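RNA-dependent RNA polymerase (Toscana virus, PDB 6QW0) carries a cap-snatching endonuclease in the N-terminal part of the L protein, a manganese-binding nuclease that probably cleaves capped host RNA to prime viral transcription. Local coordinates at residues 75-78 and 79-83; 138-141 and 142-146; 26-29 and 30-33. All coordinates share one frame; numbering follows the deposited sequence.

In the fold
From the N terminus, contact 3 (26-29 with 30-33) comes first, in the loop that leaves strand 22-25 for strand 36-39. Contact 1 (75-78 with 79-83) follows on helix 77-82 and brings His79 to manganese. Contact 2 (138-141 with 142-146) lies on helix 136-157, the crossover between strands 124-131 and 163-171. Each is a local turn of chain; they run in series, and none nests in or crosses another. The centres of contacts 1 and 2 are about 17 Å apart, those of contacts 2 and 3 about 24 Å. Helix 183-203 links contacts 1 and 3, since side chains of both rest on it. Strand 163-171 lies against side chains of both contacts 1 and 2.

Contact 1 (75-78 and 79-83); sequences TLFK and HDFTF. With MN3 (manganese (III) ion), chain C.
The metal site of the endonuclease takes its histidine from this short helix, where Leu76 at the N-cap position accepts the first helical bond, from Asp80 N to Leu76 O. His79 NE2 binds one of the manganese ions at 2.3 Å. Two waters and Asp114, Glu128 and Phe129 O complete the shell of that ion. At the other ring nitrogen, His79 ND1 donates to Asp80 OD1 at 2.9 Å. The acceptor lies in the ring plane. Asp80 OD1 is met on its anti side, with ND1 tilted 24° from the carboxylate plane. This His-carboxylate bond holds the ring's rotation and directs NE2 at the metal. Two residues on from Leu76, Lys78 O takes two bonds from Thr82, from its N and, at 2.7 Å, from OG1; they arrive from opposite faces of the carbonyl plane. Phe77 has CG anti to the backbone N (chi1 169°), which places its ring with one face under Phe81 CB. That carbon is 4.2 Å from the Phe77 ring centroid, a CH-pi contact. Phe81 has a like torsion (-175°), and the rings point the same way but barely overlap. Phe77 packs on Ile199 and Phe81 on Ala196 of helix 183-203, while Thr82 and Phe83 reach strand 163-171.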
loop_
_atom_site.group_PDB
_atom_site.type_symbol
_atom_site.label_atom_id
_atom_site.label_comp_id
_atom_site.label_asym_id
_atom_site.label_seq_id
_atom_site.Cartn_x
_atom_site.Cartn_y
_atom_site.Cartn_z
ATOM N N THR A 75 8.622 -13.964 -3.125
ATOM C CA THR A 75 7.184 -14.203 -3.165
ATOM C C THR A 75 6.379 -12.914 -3.035
ATOM O O THR A 75 5.279 -12.816 -3.591
ATOM C CB THR A 75 6.784 -15.187 -2.068
ATOM O OG1 THR A 75 5.366 -15.380 -2.102
ATOM C CG2 THR A 75 7.202 -14.670 -0.695
ATOM N N LEU A 76 6.897 -11.919 -2.314
ATOM C CA LEU A 76 6.194 -10.655 -2.137
ATOM C C LEU A 76 6.815 -9.533 -2.960
ATOM O O LEU A 76 6.550 -8.355 -2.698
ATOM C CB LEU A 76 6.152 -10.277 -0.657
ATOM C CG LEU A 76 5.111 -11.059 0.151
ATOM C CD1 LEU A 76 5.217 -10.737 1.635
ATOM C CD2 LEU A 76 3.705 -10.779 -0.368
ATOM N N PHE A 77 7.621 -9.876 -3.967
ATOM C CA PHE A 77 8.332 -8.842 -4.710
ATOM C C PHE A 77 7.364 -7.924 -5.448
ATOM O O PHE A 77 7.515 -6.699 -5.415
ATOM C CB PHE A 77 9.333 -9.462 -5.691
ATOM C CG PHE A 77 9.905 -8.464 -6.660
ATOM C CD1 PHE A 77 10.948 -7.637 -6.288
ATOM C CD2 PHE A 77 9.373 -8.333 -7.936
ATOM C CE1 PHE A 77 11.460 -6.707 -7.162
ATOM C CE2 PHE A 77 9.877 -7.406 -8.816
ATOM C CZ PHE A 77 10.928 -6.593 -8.434
ATOM N N LYS A 78 6.371 -8.499 -6.140
ATOM C CA LYS A 78 5.450 -7.662 -6.905
ATOM C C LYS A 78 4.751 -6.661 -5.996
ATOM O O LYS A 78 4.650 -5.477 -6.324
ATOM C CB LYS A 78 4.421 -8.525 -7.640
ATOM C CG LYS A 78 4.933 -9.133 -8.940
ATOM C CD LYS A 78 3.845 -9.901 -9.683
ATOM C CE LYS A 78 3.368 -11.105 -8.885
ATOM N NZ LYS A 78 2.299 -11.852 -9.610
ATOM N N HIS A 79 4.290 -7.120 -4.835
ATOM C CA HIS A 79 3.581 -6.246 -3.902
ATOM C C HIS A 79 4.507 -5.159 -3.366
ATOM O O HIS A 79 4.177 -3.963 -3.407
ATOM C CB HIS A 79 3.002 -7.112 -2.777
ATOM C CG HIS A 79 2.431 -6.358 -1.614
ATOM N ND1 HIS A 79 3.213 -5.791 -0.630
ATOM C CD2 HIS A 79 1.145 -6.149 -1.242
ATOM C CE1 HIS A 79 2.435 -5.235 0.284
ATOM N NE2 HIS A 79 1.176 -5.446 -0.061
ATOM N N ASP A 80 5.686 -5.557 -2.887
ATOM C CA ASP A 80 6.577 -4.611 -2.231
ATOM C C ASP A 80 7.140 -3.596 -3.216
ATOM O O ASP A 80 7.243 -2.411 -2.893
ATOM C CB ASP A 80 7.696 -5.370 -1.519
ATOM C CG ASP A 80 7.199 -6.084 -0.278
ATOM O OD1 ASP A 80 6.019 -5.884 0.092
ATOM O OD2 ASP A 80 7.981 -6.842 0.330
ATOM N N PHE A 81 7.483 -4.028 -4.431
ATOM C CA PHE A 81 7.993 -3.075 -5.417
ATOM C C PHE A 81 6.912 -2.099 -5.858
ATOM O O PHE A 81 7.171 -0.896 -5.986
ATOM C CB PHE A 81 8.581 -3.812 -6.625
ATOM C CG PHE A 81 9.241 -2.903 -7.638
ATOM C CD1 PHE A 81 8.514 -2.367 -8.688
ATOM C CD2 PHE A 81 10.592 -2.597 -7.545
ATOM C CE1 PHE A 81 9.108 -1.531 -9.623
ATOM C CE2 PHE A 81 11.194 -1.758 -8.479
ATOM C CZ PHE A 81 10.447 -1.225 -9.516
ATOM N N THR A 82 5.697 -2.594 -6.102
ATOM C CA THR A 82 4.636 -1.723 -6.597
ATOM C C THR A 82 4.433 -0.520 -5.686
ATOM O O THR A 82 4.312 0.615 -6.157
ATOM C CB THR A 82 3.330 -2.509 -6.718
ATOM O OG1 THR A 82 3.475 -3.509 -7.734
ATOM C CG2 THR A 82 2.174 -1.583 -7.057
ATOM N N PHE A 83 4.413 -0.752 -4.375
ATOM C CA PHE A 83 4.036 0.279 -3.421
ATOM C C PHE A 83 5.241 0.871 -2.702
ATOM O O PHE A 83 5.068 1.639 -1.747
ATOM C CB PHE A 83 3.016 -0.296 -2.431
ATOM C CG PHE A 83 1.741 -0.745 -3.095
ATOM C CD1 PHE A 83 0.771 0.180 -3.438
ATOM C CD2 PHE A 83 1.526 -2.081 -3.395
ATOM C CE1 PHE A 83 -0.409 -0.215 -4.075
ATOM C CE2 PHE A 83 0.341 -2.486 -4.031
ATOM C CZ PHE A 83 -0.621 -1.552 -4.358
HETATM MN MN MN3 C . -0.505 -5.669 1.510
HETATM O O HOH W 1 3.905 -10.029 -4.285
HETATM O O HOH W 2 0.743 -7.282 2.709
HETATM O O HOH W 3 -1.111 -7.854 0.855
#

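Contact 2 (138-141 and 142-146); sequences SADL and AARNK
Leu141 sets its branched end against the amide of Asn145, one turn further along the helix. Leu141 CG is 3.8 Å from Asn145 ND2, and Leu141 CD1 lies 3.9 Å from Asn145 OD1. The two side chains run aslant to each other, and the contact is van der Waals. Their backbones are joined by Asn145 N donating to Leu141 O. Helix 136-157, which holds these residues, is the helix of a beta-alpha-beta crossover between strands 124-131 and 163-171. Asp140 and Arg144 form an i to i+4 salt bridge. Asp140 CG stands anti to the backbone N (chi1 176°), which swings the carboxylate forward to meet Arg144, whose chain is extended from CG to NE. Arg144 NE donates to Asp140 OD2 at 2.7 Å, on the syn side of the carboxylate and at the edge of the guanidinium. A second bond, Arg144 NH2 to Asp140 OD1 at 2.8 Å, is weak because it is bent. The two planes are 49° apart, so the pairing is twisted. Ala142 CB packs 3.5 Å from Ser138 O. Its methyl also touches Thr130 of strand 124-131, while Ala143 rests on Ile167 and Ala169 of strand 163-171.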
loop_
_atom_site.group_PDB
_atom_site.type_symbol
_atom_site.label_atom_id
_atom_site.label_comp_id
_atom_site.label_asym_id
_atom_site.label_seq_id
_atom_site.Cartn_x
_atom_site.Cartn_y
_atom_site.Cartn_z
ATOM N N SER A 138 -11.714 -7.900 -10.420
ATOM C CA SER A 138 -10.847 -8.647 -9.517
ATOM C C SER A 138 -10.211 -7.724 -8.483
ATOM O O SER A 138 -10.052 -8.104 -7.315
ATOM C CB SER A 138 -9.769 -9.386 -10.311
ATOM O OG SER A 138 -9.032 -10.249 -9.461
ATOM N N ALA A 139 -9.836 -6.508 -8.900
ATOM C CA ALA A 139 -9.252 -5.546 -7.967
ATOM C C ALA A 139 -10.259 -5.121 -6.911
ATOM O O ALA A 139 -9.897 -4.943 -5.742
ATOM C CB ALA A 139 -8.733 -4.321 -8.717
ATOM N N ASP A 140 -11.522 -4.934 -7.301
ATOM C CA ASP A 140 -12.528 -4.589 -6.297
ATOM C C ASP A 140 -12.709 -5.719 -5.293
ATOM O O ASP A 140 -12.807 -5.472 -4.087
ATOM C CB ASP A 140 -13.860 -4.238 -6.948
ATOM C CG ASP A 140 -14.944 -3.981 -5.912
ATOM O OD1 ASP A 140 -15.120 -2.815 -5.494
ATOM O OD2 ASP A 140 -15.590 -4.956 -5.477
ATOM N N LEU A 141 -12.720 -6.972 -5.757
ATOM C CA LEU A 141 -12.817 -8.088 -4.822
ATOM C C LEU A 141 -11.609 -8.136 -3.898
ATOM O O LEU A 141 -11.741 -8.403 -2.699
ATOM C CB LEU A 141 -12.966 -9.409 -5.581
ATOM C CG LEU A 141 -13.011 -10.696 -4.754
ATOM C CD1 LEU A 141 -14.160 -10.677 -3.753
ATOM C CD2 LEU A 141 -13.131 -11.899 -5.682
ATOM N N ALA A 142 -10.422 -7.873 -4.436
ATOM C CA ALA A 142 -9.222 -7.890 -3.606
ATOM C C ALA A 142 -9.282 -6.810 -2.533
ATOM O O ALA A 142 -8.910 -7.055 -1.380
ATOM C CB ALA A 142 -7.984 -7.718 -4.486
ATOM N N ALA A 143 -9.739 -5.608 -2.901
ATOM C CA ALA A 143 -9.907 -4.538 -1.916
ATOM C C ALA A 143 -10.894 -4.936 -0.828
ATOM O O ALA A 143 -10.652 -4.705 0.362
ATOM C CB ALA A 143 -10.366 -3.251 -2.606
ATOM N N ARG A 144 -12.019 -5.535 -1.211
ATOM C CA ARG A 144 -12.997 -5.925 -0.202
ATOM C C ARG A 144 -12.485 -7.057 0.674
ATOM O O ARG A 144 -12.817 -7.115 1.864
ATOM C CB ARG A 144 -14.318 -6.281 -0.879
ATOM C CG ARG A 144 -14.854 -5.078 -1.606
ATOM C CD ARG A 144 -16.231 -5.240 -2.155
ATOM N NE ARG A 144 -16.501 -4.169 -3.106
ATOM C CZ ARG A 144 -16.926 -2.954 -2.779
ATOM N NH1 ARG A 144 -17.145 -2.633 -1.507
ATOM N NH2 ARG A 144 -17.135 -2.058 -3.730
ATOM N N ASN A 145 -11.659 -7.947 0.123
ATOM C CA ASN A 145 -11.063 -8.985 0.954
ATOM C C ASN A 145 -10.141 -8.383 2.011
ATOM O O ASN A 145 -10.111 -8.854 3.151
ATOM C CB ASN A 145 -10.317 -9.999 0.081
ATOM C CG ASN A 145 -11.268 -10.904 -0.692
ATOM O OD1 ASN A 145 -12.429 -11.066 -0.311
ATOM N ND2 ASN A 145 -10.781 -11.495 -1.778
ATOM N N LYS A 146 -9.395 -7.329 1.661
ATOM C CA LYS A 146 -8.526 -6.713 2.666
ATOM C C LYS A 146 -9.336 -5.954 3.714
ATOM O O LYS A 146 -8.950 -5.938 4.891
ATOM C CB LYS A 146 -7.505 -5.786 2.010
ATOM C CG LYS A 146 -6.470 -6.499 1.171
ATOM C CD LYS A 146 -5.747 -7.573 1.949
ATOM C CE LYS A 146 -4.583 -8.144 1.135
ATOM N NZ LYS A 146 -3.889 -9.245 1.884
#

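Contact 3 (26-29 and 30-33); sequences SSIY and DTPI. With SO4 (sulfate ion), chain E.
Ile28 and Thr31 make the tight part of this loop. Ile28 CG2 lies 3.6 Å from Thr31 CB and 3.4 Å from Thr31 OG1, and the two side chains cross at about a right angle. Thr31 OG1 donates to Ile28 O; the 2.5 Å between them is unusually short and doubtful in detail. Thr31 has OG1 anti to its carbonyl carbon (chi1 -57°), which turns the hydroxyl back into the bend. Residues 28-31 form a beta-turn-like reverse turn, with Ile28 CA and Thr31 CA 6.1 Å apart. Tyr29 has a positive phi (65°), unusual for a residue other than glycine. Ile28 is buried and packs on Val190 and Arg194 of helix 183-203. The other side is looser. Thr31 N reaches Tyr29 O only weakly, and Tyr29 and Asp30 are exposed. A sulfate, probably from the crystallisation liquor, sits by this loop. Ser26 OG and Ile28 N, the latter at 2.9 Å, both donate to sulfate O4. Tyr29 N donates to sulfate O1 at 2.7 Å, and the same oxygen lies 3.0 Å from Tyr29 CD2. Arg194 NH2 also hydrogen-bonds to the sulfate. Such a cluster of donors would suit an anion at this edge of the loop, though the sulfate does not identify a natural ligand.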
loop_
_atom_site.group_PDB
_atom_site.type_symbol
_atom_site.label_atom_id
_atom_site.label_comp_id
_atom_site.label_asym_id
_atom_site.label_seq_id
_atom_site.Cartn_x
_atom_site.Cartn_y
_atom_site.Cartn_z
ATOM N N SER A 26 -5.885 3.836 -15.277
ATOM C CA SER A 26 -4.591 4.399 -15.628
ATOM C C SER A 26 -4.674 5.126 -16.971
ATOM O O SER A 26 -5.583 4.906 -17.781
ATOM C CB SER A 26 -3.506 3.318 -15.675
ATOM O OG SER A 26 -3.882 2.215 -16.479
ATOM N N SER A 27 -3.712 6.011 -17.188
ATOM C CA SER A 27 -3.615 6.805 -18.409
ATOM C C SER A 27 -2.145 6.936 -18.781
ATOM O O SER A 27 -1.628 8.023 -19.040
ATOM C CB SER A 27 -4.283 8.166 -18.227
ATOM O OG SER A 27 -3.629 8.921 -17.215
ATOM N N ILE A 28 -1.453 5.800 -18.785
ATOM C CA ILE A 28 -0.016 5.805 -19.020
ATOM C C ILE A 28 0.259 5.987 -20.502
ATOM O O ILE A 28 1.193 6.700 -20.897
ATOM C CB ILE A 28 0.615 4.510 -18.475
ATOM C CG1 ILE A 28 0.525 4.465 -16.949
ATOM C CG2 ILE A 28 2.058 4.389 -18.918
ATOM C CD1 ILE A 28 0.791 3.068 -16.382
ATOM N N TYR A 29 -0.556 5.351 -21.341
ATOM C CA TYR A 29 -0.497 5.501 -22.796
ATOM C C TYR A 29 0.834 4.941 -23.285
ATOM O O TYR A 29 1.217 3.829 -22.892
ATOM C CB TYR A 29 -0.843 6.932 -23.215
ATOM C CG TYR A 29 -2.249 7.313 -22.821
ATOM C CD1 TYR A 29 -2.600 8.625 -22.534
ATOM C CD2 TYR A 29 -3.231 6.339 -22.729
ATOM C CE1 TYR A 29 -3.906 8.955 -22.173
ATOM C CE2 TYR A 29 -4.526 6.652 -22.369
ATOM C CZ TYR A 29 -4.864 7.964 -22.093
ATOM O OH TYR A 29 -6.161 8.280 -21.730
ATOM N N ASP A 30 1.572 5.646 -24.124
ATOM C CA ASP A 30 2.784 5.104 -24.717
ATOM C C ASP A 30 3.972 5.816 -24.074
ATOM O O ASP A 30 4.583 6.711 -24.660
ATOM C CB ASP A 30 2.722 5.292 -26.222
ATOM C CG ASP A 30 3.811 4.556 -26.944
ATOM O OD1 ASP A 30 4.679 3.967 -26.262
ATOM O OD2 ASP A 30 3.793 4.552 -28.187
ATOM N N THR A 31 4.297 5.405 -22.840
ATOM C CA THR A 31 5.329 5.900 -21.931
ATOM C C THR A 31 6.526 4.956 -21.915
ATOM O O THR A 31 6.344 3.733 -21.876
ATOM C CB THR A 31 4.779 6.037 -20.507
ATOM O OG1 THR A 31 3.633 6.899 -20.512
ATOM C CG2 THR A 31 5.820 6.619 -19.560
ATOM N N PRO A 32 7.756 5.478 -21.948
ATOM C CA PRO A 32 8.927 4.595 -21.880
ATOM C C PRO A 32 8.956 3.824 -20.573
ATOM O O PRO A 32 8.604 4.340 -19.511
ATOM C CB PRO A 32 10.115 5.558 -21.987
ATOM C CG PRO A 32 9.560 6.779 -22.645
ATOM C CD PRO A 32 8.141 6.883 -22.165
ATOM N N ILE A 33 9.377 2.565 -20.672
ATOM C CA ILE A 33 9.498 1.659 -19.542
ATOM C C ILE A 33 10.982 1.328 -19.397
ATOM O O ILE A 33 11.616 0.955 -20.387
ATOM C CB ILE A 33 8.679 0.371 -19.740
ATOM C CG1 ILE A 33 7.209 0.714 -20.009
ATOM C CG2 ILE A 33 8.839 -0.586 -18.563
ATOM C CD1 ILE A 33 6.380 -0.490 -20.445
HETATM S S SO4 E . -3.244 2.888 -20.078
HETATM O O1 SO4 E . -2.852 3.994 -20.939
HETATM O O2 SO4 E . -2.592 1.658 -20.518
HETATM O O3 SO4 E . -4.698 2.728 -20.133
HETATM O O4 SO4 E . -2.830 3.201 -18.719
#